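Local coordinates for SnoaL-like domain-containing protein (Burkholderia thailandensis E264, PDB 3H3H), which is of unknown function but has a SnoaL-like domain of the NTF2 clan, a fold whose cone-shaped pocket commonly binds small molecules, at residues E16-D19 and A20-H24; D27-L30 and S31-D35; E59-G62 and A63-E67. All coordinates share one frame; numbering follows the deposited sequence.

Interaction 1: residues E16-D19 and A20-H24; sequences EWID and AWNAH
Trp17 and Trp21 meet one turn apart on the inner side of helix 7-22, the long N-terminal helix of this SnoaL-like, NTF2-type fold. The aromatic pair is oblique: the six-membered ring of Trp17 and the five-membered ring of Trp21 have centroids 4.3 Å apart and planes at 58°. Trp21 presents its pyrrole corner, with CD1 3.4 Å above the plane of the Trp17 indole and over its centre. The two first torsions make this overlap possible, since CG of Trp17 lies anti to the backbone N (chi1 -173°) whereas CG of Trp21 stands beside its own N, anti to the carbonyl carbon. Trp17 NE1 is hydrogen-bonded to Tyr33 OH, and Phe105 and Tyr93 meet the Trp17 ring edge-to-face; Trp21 packs against Phe77 and Trp65 and lies about 4 Å, at the side chain, from a bound unidentified ligand, consistent with a place beside the pocket.

The backbone evidence is regular i to i+4 bonding. Trp21 N reaches Trp17 O at 3.1 Å with a nearly straight N-H angle of 174°, and the bonds from Ala20 N to Glu16 O, Asn22 N to Ile18 O and Ala23 N to Asp19 O continue the series. At the C-terminal end, His24 takes positive phi and two bonds lead back into the last turn, a Schellman motif; one runs from His24 N to Trp21 O at 2.8 Å.

Farther round the helix, Ile18 and Asn22 lie side by side, pointing the same way, with Ile18 CG2 3.4 Å from Asn22 ND2. The Asn22 amide is engaged at both ends: OD1 accepts from Phe77 N, while ND2 donates to a water 2.8 Å away that in turn donates to Asp19 OD1.

Interaction 2: residues D27-L30 and S31-D35; sequences DAIL and SHYAD
Ser31 holds the carbonyl of Ala28 through its side chain: OG donates to Ala28 O at 2.6 Å, approaching at a C=O...OG angle of 132° and somewhat tilted from the carbonyl plane. Its chi1 of 74° sets OG between the backbone N and the carbonyl carbon, folding the hydroxyl back over the last helical turn. The amide of the same residue is shared, with two weak bonds from Ser31 N, one to Asp27 O (3.1 Å) and one to Ala28 O (3.3 Å). Ala28 O thus receives both a hydroxyl and an amide, and His32 CD2 also lies 3.0 Å from it.

Helix 26-30 ends here in a type I beta turn from Leu30 to Tyr33, which passes the chain into the short strand 33-34. Tyr33 N closes the turn on Leu30 O at 3.0 Å, arriving well above the carbonyl plane, 59° out of it. Just before it, His32 N donates to Ile29 O in a fairly straight bond 3.2 Å long. Leu30 O and Tyr33 O have a further donor in common, Lys58 NZ, while Ser31 O accepts from Arg112 NH2.

Ile29 O also faces the edge of the Tyr33 ring, lying in its plane 3.2 Å from CD1. The Ile29 and Tyr33 side chains run alongside each other and point the same way, CG2 of Ile29 being 4.0 Å from CE1 of Tyr33.

Interaction 3: residues E59-G62 and A63-E67; sequences EQVG and AYWRE
Glu59 to Ala63, Val61 to Trp65 and Gly62 to Arg66 are joined by i to i+4 backbone bonds, with Trp65 N meeting Val61 O at 3.1 Å and Arg66 N meeting Gly62 O at 2.8 Å. Tyr64 N adds a weak second bond to Val61 O.

Among the side chains, the main apolar contact is a CH-pi interaction between Val61 and Trp65. CG1 of Val61 lies over one face of the indole, 3.6 Å from the centroid of its six-membered ring and 26° off the normal. CE2 and CZ2 of Trp65 are its nearest atoms, each 3.3 Å away, which makes the packing close. Val61 places CG1 anti to its own amide nitrogen (chi1 180°), which puts the methyl over the ring one turn on. This inward side of helix 58-71 packs against the curved sheet of the NTF2-like fold: Val61 touches Phe37 and Met39 of strand 37-40, and Trp65 also touches Met39. Trp65 meets helix 26-30 as well, at Leu26, Ile29 and Leu30. The Trp65 side chain is about 3 Å from a bound unidentified ligand, which suggests that it lines the pocket.

Tyr64 turns its edge to the backbone, with CD2 3.3 Å from Gln60 O, which lies near the plane of the ring. Arg66 curls back along the helix through a bend at chi3 (-57°), bringing one face of its guanidinium over Gly62 O. A water lying in the guanidinium plane accepts from Arg66 NH1 at 2.9 Å and donates to Glu59 O at 2.8 Å.

The three contacts follow one another along the chain, from helix 7-22 through helix 26-30 and its exit into strand 33-34 to helix 58-71. The centre of interaction 2 lies about 11 Å from that of interaction 1 and about 12 Å from that of interaction 3; the centres of interactions 1 and 3 are about 15 Å apart. Interaction 2 bridges the others: Ile29 packs on both Trp21 and Trp65, and Tyr33 touches Trp65 through its hydroxyl. Interactions 1 and 3 also meet directly, where Trp21 CH2 comes 3.6 Å from Trp65 CG. This aromatic cluster joins the helices that pack beside the mixed sheet, and its nearness to the unidentified ligand is consistent with a pocket wall.

Interaction 1: residues E16-D19 and A20-H24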
loop_
_atom_site.group_PDB
_atom_site.type_symbol
_atom_site.label_atom_id
_atom_site.label_comp_id
_atom_site.label_asym_id
_atom_site.label_seq_id
_atom_site.Cartn_x
_atom_site.Cartn_y
_atom_site.Cartn_z
ATOM N N GLU B 16 0.349 15.699 8.386
ATOM C CA GLU B 16 1.589 16.452 8.246
ATOM C C GLU B 16 2.166 16.226 6.869
ATOM O O GLU B 16 2.622 17.174 6.268
ATOM C CB GLU B 16 2.615 16.086 9.320
ATOM C CG GLU B 16 2.139 16.411 10.677
ATOM C CD GLU B 16 3.117 16.008 11.786
ATOM O OE1 GLU B 16 4.099 15.290 11.554
ATOM O OE2 GLU B 16 2.862 16.370 12.933
ATOM N N TRP B 17 2.131 14.986 6.359
ATOM C CA TRP B 17 2.746 14.678 5.076
ATOM C C TRP B 17 1.992 15.383 3.964
ATOM O O TRP B 17 2.600 16.009 3.096
ATOM C CB TRP B 17 2.719 13.148 4.818
ATOM C CG TRP B 17 3.445 12.726 3.640
ATOM C CD1 TRP B 17 4.776 12.387 3.548
ATOM C CD2 TRP B 17 2.870 12.427 2.383
ATOM N NE1 TRP B 17 5.071 12.018 2.256
ATOM C CE2 TRP B 17 3.905 11.950 1.543
ATOM C CE3 TRP B 17 1.581 12.540 1.868
ATOM C CZ2 TRP B 17 3.689 11.617 0.208
ATOM C CZ3 TRP B 17 1.363 12.148 0.543
ATOM C CH2 TRP B 17 2.404 11.723 -0.272
ATOM N N ILE B 18 0.659 15.307 3.971
ATOM C CA ILE B 18 -0.155 16.014 2.978
ATOM C C ILE B 18 0.090 17.532 3.064
ATOM O O ILE B 18 0.302 18.198 2.058
ATOM C CB ILE B 18 -1.633 15.716 3.179
ATOM C CG1 ILE B 18 -1.945 14.273 2.826
ATOM C CG2 ILE B 18 -2.548 16.686 2.359
ATOM C CD1 ILE B 18 -1.942 13.957 1.347
ATOM N N ASP B 19 0.084 18.039 4.271
ATOM C CA ASP B 19 0.269 19.486 4.453
ATOM C C ASP B 19 1.649 19.901 4.003
ATOM O O ASP B 19 1.781 20.998 3.473
ATOM C CB ASP B 19 0.049 19.886 5.893
ATOM C CG ASP B 19 -1.429 19.880 6.283
ATOM O OD1 ASP B 19 -2.303 19.680 5.421
ATOM O OD2 ASP B 19 -1.714 20.062 7.466
ATOM N N ALA B 20 2.666 19.064 4.201
ATOM C CA ALA B 20 4.036 19.442 3.839
ATOM C C ALA B 20 4.165 19.539 2.311
ATOM O O ALA B 20 4.759 20.486 1.773
ATOM C CB ALA B 20 5.051 18.452 4.396
ATOM N N TRP B 21 3.614 18.561 1.611
ATOM C CA TRP B 21 3.555 18.601 0.170
ATOM C C TRP B 21 2.796 19.823 -0.327
ATOM O O TRP B 21 3.266 20.557 -1.199
ATOM C CB TRP B 21 2.938 17.306 -0.379
ATOM C CG TRP B 21 4.012 16.233 -0.454
ATOM C CD1 TRP B 21 4.240 15.236 0.438
ATOM C CD2 TRP B 21 5.000 16.107 -1.474
ATOM N NE1 TRP B 21 5.298 14.490 0.035
ATOM C CE2 TRP B 21 5.777 14.995 -1.140
ATOM C CE3 TRP B 21 5.296 16.813 -2.646
ATOM C CZ2 TRP B 21 6.856 14.602 -1.891
ATOM C CZ3 TRP B 21 6.372 16.385 -3.411
ATOM C CH2 TRP B 21 7.114 15.276 -3.032
ATOM N N ASN B 22 1.643 20.096 0.289
ATOM C CA ASN B 22 0.789 21.191 -0.153
ATOM C C ASN B 22 1.422 22.552 0.085
ATOM O O ASN B 22 1.113 23.545 -0.622
ATOM C CB ASN B 22 -0.608 21.064 0.467
ATOM C CG ASN B 22 -1.396 19.941 -0.192
ATOM O OD1 ASN B 22 -0.978 19.487 -1.244
ATOM N ND2 ASN B 22 -2.510 19.495 0.394
ATOM N N ALA B 23 2.264 22.608 1.121
ATOM C CA ALA B 23 3.047 23.786 1.465
ATOM C C ALA B 23 4.290 23.892 0.592
ATOM O O ALA B 23 4.995 24.904 0.637
ATOM C CB ALA B 23 3.433 23.731 2.897
ATOM N N HIS B 24 4.544 22.861 -0.218
ATOM C CA HIS B 24 5.734 22.837 -1.089
ATOM C C HIS B 24 7.041 23.083 -0.307
ATOM O O HIS B 24 7.942 23.871 -0.728
ATOM C CB HIS B 24 5.591 23.852 -2.203
ATOM C CG HIS B 24 4.296 23.785 -2.939
ATOM N ND1 HIS B 24 3.620 24.922 -3.315
ATOM C CD2 HIS B 24 3.530 22.740 -3.346
ATOM C CE1 HIS B 24 2.495 24.583 -3.921
ATOM N NE2 HIS B 24 2.437 23.268 -3.983
HETATM O O HOH W 1 -3.051 20.502 2.898
#

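Interaction 2: residues D27-L30 and S31-D35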
loop_
_atom_site.group_PDB
_atom_site.type_symbol
_atom_site.label_atom_id
_atom_site.label_comp_id
_atom_site.label_asym_id
_atom_site.label_seq_id
_atom_site.Cartn_x
_atom_site.Cartn_y
_atom_site.Cartn_z
ATOM N N ASP B 27 11.912 20.709 3.034
ATOM C CA ASP B 27 12.467 20.353 4.336
ATOM C C ASP B 27 11.413 19.657 5.193
ATOM O O ASP B 27 11.725 18.683 5.851
ATOM C CB ASP B 27 12.974 21.607 5.039
ATOM C CG ASP B 27 13.635 21.312 6.350
ATOM O OD1 ASP B 27 14.768 20.760 6.279
ATOM O OD2 ASP B 27 13.053 21.633 7.408
ATOM N N ALA B 28 10.181 20.156 5.188
ATOM C CA ALA B 28 9.150 19.533 6.005
ATOM C C ALA B 28 8.843 18.117 5.521
ATOM O O ALA B 28 8.662 17.177 6.307
ATOM C CB ALA B 28 7.867 20.396 5.991
ATOM N N ILE B 29 8.729 17.980 4.226
ATOM C CA ILE B 29 8.470 16.654 3.633
ATOM C C ILE B 29 9.537 15.655 4.083
ATOM O O ILE B 29 9.194 14.585 4.624
ATOM C CB ILE B 29 8.453 16.723 2.106
ATOM C CG1 ILE B 29 7.257 17.566 1.606
ATOM C CG2 ILE B 29 8.397 15.315 1.488
ATOM C CD1 ILE B 29 7.509 18.055 0.170
ATOM N N LEU B 30 10.804 16.029 3.906
ATOM C CA LEU B 30 11.956 15.143 4.138
ATOM C C LEU B 30 12.117 14.835 5.614
ATOM O O LEU B 30 12.751 13.837 5.949
ATOM C CB LEU B 30 13.226 15.694 3.518
ATOM C CG LEU B 30 13.307 15.551 2.000
ATOM C CD1 LEU B 30 14.487 16.228 1.414
ATOM C CD2 LEU B 30 13.353 14.071 1.573
ATOM N N SER B 31 11.579 15.691 6.490
ATOM C CA SER B 31 11.692 15.498 7.926
ATOM C C SER B 31 11.016 14.195 8.338
ATOM O O SER B 31 11.354 13.654 9.360
ATOM C CB SER B 31 11.088 16.658 8.723
ATOM O OG SER B 31 9.671 16.641 8.690
ATOM N N HIS B 32 10.110 13.682 7.514
ATOM C CA HIS B 32 9.381 12.523 7.858
ATOM C C HIS B 32 10.123 11.233 7.495
ATOM O O HIS B 32 9.623 10.179 7.798
ATOM C CB HIS B 32 8.049 12.511 7.130
ATOM C CG HIS B 32 7.155 13.600 7.622
ATOM N ND1 HIS B 32 6.576 13.566 8.880
ATOM C CD2 HIS B 32 6.893 14.831 7.112
ATOM C CE1 HIS B 32 5.914 14.696 9.074
ATOM N NE2 HIS B 32 6.104 15.486 8.030
ATOM N N TYR B 33 11.235 11.375 6.791
ATOM C CA TYR B 33 11.939 10.218 6.202
ATOM C C TYR B 33 13.256 9.973 6.902
ATOM O O TYR B 33 13.940 10.906 7.314
ATOM C CB TYR B 33 12.169 10.464 4.709
ATOM C CG TYR B 33 10.896 10.508 3.864
ATOM C CD1 TYR B 33 10.095 11.660 3.815
ATOM C CD2 TYR B 33 10.451 9.406 3.163
ATOM C CE1 TYR B 33 8.973 11.701 3.097
ATOM C CE2 TYR B 33 9.325 9.429 2.420
ATOM C CZ TYR B 33 8.556 10.586 2.373
ATOM O OH TYR B 33 7.445 10.717 1.572
ATOM N N ALA B 34 13.597 8.697 7.011
ATOM C CA ALA B 34 14.859 8.251 7.533
ATOM C C ALA B 34 15.989 8.441 6.502
ATOM O O ALA B 34 15.742 8.499 5.309
ATOM C CB ALA B 34 14.764 6.770 7.909
ATOM N N ASP B 35 17.213 8.605 6.992
ATOM C CA ASP B 35 18.344 8.601 6.096
ATOM C C ASP B 35 18.339 7.295 5.304
ATOM O O ASP B 35 18.075 6.212 5.839
ATOM C CB ASP B 35 19.652 8.721 6.875
ATOM C CG ASP B 35 19.808 10.088 7.552
ATOM O OD1 ASP B 35 19.321 11.082 7.039
ATOM O OD2 ASP B 35 20.476 10.144 8.596
#

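Interaction 3: residues E59-G62 and A63-E67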
loop_
_atom_site.group_PDB
_atom_site.type_symbol
_atom_site.label_atom_id
_atom_site.label_comp_id
_atom_site.label_asym_id
_atom_site.label_seq_id
_atom_site.Cartn_x
_atom_site.Cartn_y
_atom_site.Cartn_z
ATOM N N GLU B 59 19.315 12.842 -0.704
ATOM C CA GLU B 59 19.949 13.629 -1.747
ATOM C C GLU B 59 19.306 13.217 -3.061
ATOM O O GLU B 59 18.798 14.052 -3.816
ATOM C CB GLU B 59 21.469 13.391 -1.788
ATOM C CG GLU B 59 22.155 14.023 -3.021
ATOM C CD GLU B 59 23.645 13.666 -3.154
ATOM O OE1 GLU B 59 24.092 12.618 -2.624
ATOM O OE2 GLU B 59 24.379 14.441 -3.800
ATOM N N GLN B 60 19.284 11.913 -3.294
ATOM C CA GLN B 60 18.870 11.423 -4.610
ATOM C C GLN B 60 17.365 11.623 -4.810
ATOM O O GLN B 60 16.918 12.143 -5.831
ATOM C CB GLN B 60 19.244 9.962 -4.802
ATOM C CG GLN B 60 18.788 9.458 -6.119
ATOM C CD GLN B 60 19.265 8.067 -6.411
ATOM O OE1 GLN B 60 18.960 7.117 -5.673
ATOM N NE2 GLN B 60 19.997 7.920 -7.515
ATOM N N VAL B 61 16.577 11.173 -3.840
ATOM C CA VAL B 61 15.120 11.301 -3.954
ATOM C C VAL B 61 14.695 12.754 -3.826
ATOM O O VAL B 61 13.887 13.225 -4.611
ATOM C CB VAL B 61 14.389 10.418 -2.924
ATOM C CG1 VAL B 61 12.875 10.617 -3.115
ATOM C CG2 VAL B 61 14.783 8.943 -3.101
ATOM N N GLY B 62 15.325 13.483 -2.909
ATOM C CA GLY B 62 15.060 14.904 -2.694
ATOM C C GLY B 62 15.277 15.735 -3.944
ATOM O O GLY B 62 14.537 16.679 -4.135
ATOM N N ALA B 63 16.285 15.388 -4.759
ATOM C CA ALA B 63 16.584 16.126 -5.998
ATOM C C ALA B 63 15.376 16.096 -6.921
ATOM O O ALA B 63 15.035 17.090 -7.533
ATOM C CB ALA B 63 17.834 15.558 -6.682
ATOM N N TYR B 64 14.746 14.939 -7.001
ATOM C CA TYR B 64 13.563 14.788 -7.829
ATOM C C TYR B 64 12.392 15.539 -7.254
ATOM O O TYR B 64 11.663 16.236 -7.964
ATOM C CB TYR B 64 13.216 13.321 -8.012
ATOM C CG TYR B 64 14.115 12.689 -9.076
ATOM C CD1 TYR B 64 13.865 12.871 -10.421
ATOM C CD2 TYR B 64 15.260 11.960 -8.705
ATOM C CE1 TYR B 64 14.724 12.324 -11.381
ATOM C CE2 TYR B 64 16.094 11.404 -9.647
ATOM C CZ TYR B 64 15.835 11.579 -10.966
ATOM O OH TYR B 64 16.705 11.004 -11.863
ATOM N N TRP B 65 12.186 15.395 -5.958
ATOM C CA TRP B 65 11.079 16.123 -5.356
ATOM C C TRP B 65 11.238 17.641 -5.452
ATOM O O TRP B 65 10.222 18.365 -5.630
ATOM C CB TRP B 65 10.882 15.670 -3.914
ATOM C CG TRP B 65 10.480 14.222 -3.813
ATOM C CD1 TRP B 65 10.189 13.392 -4.854
ATOM C CD2 TRP B 65 10.365 13.456 -2.618
ATOM N NE1 TRP B 65 9.881 12.156 -4.389
ATOM C CE2 TRP B 65 9.948 12.172 -3.008
ATOM C CE3 TRP B 65 10.531 13.747 -1.249
ATOM C CZ2 TRP B 65 9.761 11.159 -2.110
ATOM C CZ3 TRP B 65 10.326 12.755 -0.334
ATOM C CH2 TRP B 65 9.936 11.463 -0.772
ATOM N N ARG B 66 12.471 18.126 -5.275
ATOM C CA ARG B 66 12.797 19.515 -5.403
ATOM C C ARG B 66 12.393 19.987 -6.789
ATOM O O ARG B 66 11.746 21.039 -6.917
ATOM C CB ARG B 66 14.278 19.773 -5.104
ATOM C CG ARG B 66 14.733 21.240 -5.123
ATOM C CD ARG B 66 16.214 21.395 -4.712
ATOM N NE ARG B 66 16.423 20.812 -3.405
ATOM C CZ ARG B 66 17.037 19.658 -3.152
ATOM N NH1 ARG B 66 17.620 18.941 -4.107
ATOM N NH2 ARG B 66 17.058 19.219 -1.917
ATOM N N GLU B 67 12.740 19.207 -7.814
ATOM C CA GLU B 67 12.384 19.592 -9.157
ATOM C C GLU B 67 10.893 19.482 -9.435
ATOM O O GLU B 67 10.337 20.346 -10.140
ATOM C CB GLU B 67 13.191 18.797 -10.164
ATOM C CG GLU B 67 13.033 19.252 -11.603
ATOM C CD GLU B 67 13.458 20.703 -11.884
ATOM O OE1 GLU B 67 14.174 21.340 -11.071
ATOM O OE2 GLU B 67 13.076 21.220 -12.937
HETATM O O HOH W 2 19.366 16.768 -3.509
#